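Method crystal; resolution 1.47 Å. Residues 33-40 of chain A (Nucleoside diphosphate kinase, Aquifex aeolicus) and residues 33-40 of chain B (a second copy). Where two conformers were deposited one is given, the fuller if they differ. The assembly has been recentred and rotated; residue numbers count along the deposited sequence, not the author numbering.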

# COMPACT_ATOMS: atom_id res chain seq x y z
N GLN A 33 -19.42 5.75 8.75
CA GLN A 33 -18.23 6.40 8.28
C GLN A 33 -17.36 5.38 7.59
O GLN A 33 -17.03 4.35 8.15
N ILE A 34 -16.95 5.66 6.35
CA ILE A 34 -15.97 4.81 5.69
C ILE A 34 -14.58 5.24 6.18
O ILE A 34 -14.16 6.38 5.96
N LYS A 35 -13.90 4.35 6.88
CA LYS A 35 -12.58 4.65 7.45
C LYS A 35 -11.42 4.13 6.61
O LYS A 35 -10.27 4.49 6.84
N ALA A 36 -11.70 3.22 5.68
CA ALA A 36 -10.69 2.71 4.79
C ALA A 36 -11.43 2.13 3.60
O ALA A 36 -12.55 1.66 3.74
N LEU A 37 -10.79 2.14 2.45
CA LEU A 37 -11.42 1.69 1.22
C LEU A 37 -10.36 1.40 0.18
O LEU A 37 -9.49 2.21 -0.04
N LYS A 38 -10.42 0.23 -0.45
CA LYS A 38 -9.58 -0.02 -1.59
C LYS A 38 -10.01 -1.19 -2.43
O LYS A 38 -10.65 -2.12 -1.96
N MET A 39 -9.66 -1.10 -3.71
CA MET A 39 -9.80 -2.18 -4.66
C MET A 39 -8.49 -2.95 -4.65
O MET A 39 -7.41 -2.36 -4.65
N PHE A 40 -8.60 -4.28 -4.64
CA PHE A 40 -7.43 -5.14 -4.69
C PHE A 40 -7.89 -6.48 -5.26
O PHE A 40 -9.08 -6.70 -5.50
N GLN B 33 -14.41 1.38 -16.66
CA GLN B 33 -13.88 0.37 -15.79
C GLN B 33 -13.06 1.03 -14.70
O GLN B 33 -12.17 1.81 -14.97
N ILE B 34 -13.37 0.73 -13.44
CA ILE B 34 -12.52 1.19 -12.35
C ILE B 34 -11.34 0.22 -12.24
O ILE B 34 -11.52 -0.97 -11.96
N LYS B 35 -10.13 0.72 -12.50
CA LYS B 35 -8.93 -0.12 -12.48
C LYS B 35 -8.14 -0.01 -11.18
O LYS B 35 -7.23 -0.80 -10.93
N ALA B 36 -8.41 1.01 -10.38
CA ALA B 36 -7.77 1.18 -9.10
C ALA B 36 -8.65 2.10 -8.30
O ALA B 36 -9.33 2.95 -8.85
N LEU B 37 -8.62 1.95 -6.99
CA LEU B 37 -9.49 2.72 -6.11
C LEU B 37 -8.95 2.67 -4.69
O LEU B 37 -8.65 1.61 -4.20
N LYS B 38 -8.83 3.82 -4.05
CA LYS B 38 -8.52 3.83 -2.64
C LYS B 38 -8.78 5.15 -1.96
O LYS B 38 -8.75 6.21 -2.57
N MET B 39 -9.07 5.04 -0.67
CA MET B 39 -9.18 6.17 0.22
C MET B 39 -7.81 6.39 0.84
O MET B 39 -7.15 5.43 1.24
N PHE B 40 -7.39 7.65 0.90
CA PHE B 40 -6.12 7.99 1.53
C PHE B 40 -6.22 9.45 1.96
O PHE B 40 -7.21 10.13 1.69

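When two identical strands meet across a two-fold axis, each contact made on one side is repeated on the other, and a short stretch of backbone pairing can be accompanied by extensive side-chain packing. The two copies of strand 33-40 illustrate the principle. They run antiparallel, at 165°, and the axis passes between Lys38(A) and Lys38(B), whose CA atoms lie 4.1 Å apart.

The backbone pairing is brief. Met39(B) N donates to Leu37(A) O at 2.9 Å, and Met39(A) N donates to Leu37(B) O at the same distance, both nearly linear at 165°. Each carbonyl also receives a CA-H...O contact: Leu37(A) O lies 3.2 Å from Lys38(B) CA, and Leu37(B) O likewise 3.2 Å from Lys38(A) CA. These bonds form a single bridge. Beyond it water takes over: water 1 accepts from Leu37(A) N at 3.1 Å and donates to Met39(B) O at 2.9 Å, while water 2 joins Leu37(B) N and Met39(A) O at the same respective distances, so these backbone groups are linked without direct contact.

Ile34, Leu37 and Met39 of the two copies account for most of the 476 Å² buried. Met39 points toward the partner strand in both copies and is the residue most covered by it. With chi1 and chi2 both t and chi3 m, the side chain extends along the opposing strand to reach Ile34. There Met39(B) CE meets Ile34(A) CG2 at 3.5 Å, and Met39(B) SD sits 3.5 Å from Ile34(A) O and 4.0 Å from Ala36(A) N; the symmetric set is repeated by Met39(A). Ile34, in the m,t rotamer, also points toward its partner. Leu37 points sideways with chi1 t and chi2 p, its CB 3.8 Å from Met39 CB of the other chain. Near the axis the two leucines approach one another, Leu37(A) CD2 lying 4.3 Å from Leu37(B) CD2.

Lys38 shows how a polar residue can occupy such a bridge without placing charge in it. Lys38(A) CB and Lys38(B) CB come within 4.0 Å, but chi1 p followed by t at chi2 through chi4 carries each chain end away, and both NZ atoms find hydrogen-bond partners elsewhere in the structure. Lys35, outside the bridge, points away, folded by three successive m torsions before a final t; within each strand its NZ makes a weak 3.5 Å hydrogen bond to Gln33 OE1. Ala36 and Phe40 also point away, and Phe40, chi1 p, makes no contact with the other stretch.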

# COMPACT_ATOMS: atom_id res chain seq x y z
CB GLN A 33 -17.45 7.02 9.44
CG GLN A 33 -16.23 7.81 9.00
CD GLN A 33 -15.68 8.75 10.06
OE1 GLN A 33 -14.59 9.31 9.91
NE2 GLN A 33 -16.43 8.94 11.15
CB ILE A 34 -16.07 4.92 4.16
CG1 ILE A 34 -17.47 4.46 3.73
CG2 ILE A 34 -14.97 4.10 3.47
CD1 ILE A 34 -17.73 4.69 2.24
CB LYS A 35 -12.49 4.04 8.85
CG LYS A 35 -13.53 4.57 9.85
CD LYS A 35 -13.34 6.05 10.13
CE LYS A 35 -11.97 6.29 10.74
NZ LYS A 35 -11.75 7.71 11.09
CB ALA A 36 -9.84 1.65 5.49
CB LEU A 37 -12.36 2.79 0.68
CG LEU A 37 -13.06 2.51 -0.65
CD1 LEU A 37 -14.19 1.54 -0.41
CD2 LEU A 37 -13.60 3.81 -1.26
CB LYS A 38 -8.12 -0.21 -1.16
CG LYS A 38 -7.82 -1.54 -0.57
CD LYS A 38 -6.36 -1.62 -0.09
CE LYS A 38 -6.20 -2.80 0.81
NZ LYS A 38 -4.84 -2.79 1.44
CB MET A 39 -10.05 -1.62 -6.05
CG MET A 39 -10.09 -2.67 -7.14
SD MET A 39 -10.59 -1.95 -8.73
CE MET A 39 -12.30 -1.53 -8.36
CB PHE A 40 -6.81 -5.31 -3.29
CG PHE A 40 -7.68 -6.06 -2.31
CD1 PHE A 40 -8.75 -5.44 -1.69
CD2 PHE A 40 -7.44 -7.40 -2.05
CE1 PHE A 40 -9.55 -6.15 -0.81
CE2 PHE A 40 -8.25 -8.11 -1.18
CZ PHE A 40 -9.30 -7.47 -0.57
CB GLN B 33 -12.99 -0.61 -16.55
CG GLN B 33 -12.47 -1.76 -15.70
CD GLN B 33 -11.93 -2.94 -16.52
OE1 GLN B 33 -11.32 -3.85 -15.96
NE2 GLN B 33 -12.15 -2.92 -17.83
CB ILE B 34 -13.29 1.27 -11.03
CG1 ILE B 34 -14.44 2.27 -11.18
CG2 ILE B 34 -12.37 1.66 -9.86
CD1 ILE B 34 -15.38 2.29 -9.98
CB LYS B 35 -8.03 0.28 -13.65
CG LYS B 35 -8.66 0.10 -15.04
CD LYS B 35 -8.94 -1.35 -15.34
CE LYS B 35 -7.66 -2.15 -15.33
NZ LYS B 35 -7.88 -3.58 -15.67
CB ALA B 36 -6.37 1.76 -9.28
CB LEU B 37 -10.91 2.11 -6.12
CG LEU B 37 -11.94 2.75 -5.19
CD1 LEU B 37 -12.39 4.06 -5.80
CD2 LEU B 37 -13.15 1.82 -4.99
CB LYS B 38 -7.07 3.41 -2.39
CG LYS B 38 -6.06 4.47 -2.67
CD LYS B 38 -4.63 3.93 -2.48
CE LYS B 38 -3.66 4.87 -3.11
NZ LYS B 38 -2.29 4.29 -3.10
CB MET B 39 -10.20 5.88 1.32
CG MET B 39 -10.29 6.97 2.38
SD MET B 39 -11.65 6.64 3.53
CE MET B 39 -13.05 6.87 2.43
CB PHE B 40 -4.94 7.78 0.54
CG PHE B 40 -4.95 8.72 -0.64
CD1 PHE B 40 -5.80 8.51 -1.71
CD2 PHE B 40 -4.13 9.84 -0.66
CE1 PHE B 40 -5.82 9.38 -2.78
CE2 PHE B 40 -4.16 10.72 -1.72
CZ PHE B 40 -5.00 10.49 -2.77
O HOH W 1 -7.94 3.23 2.88
O HOH W 2 -6.52 -0.18 -6.26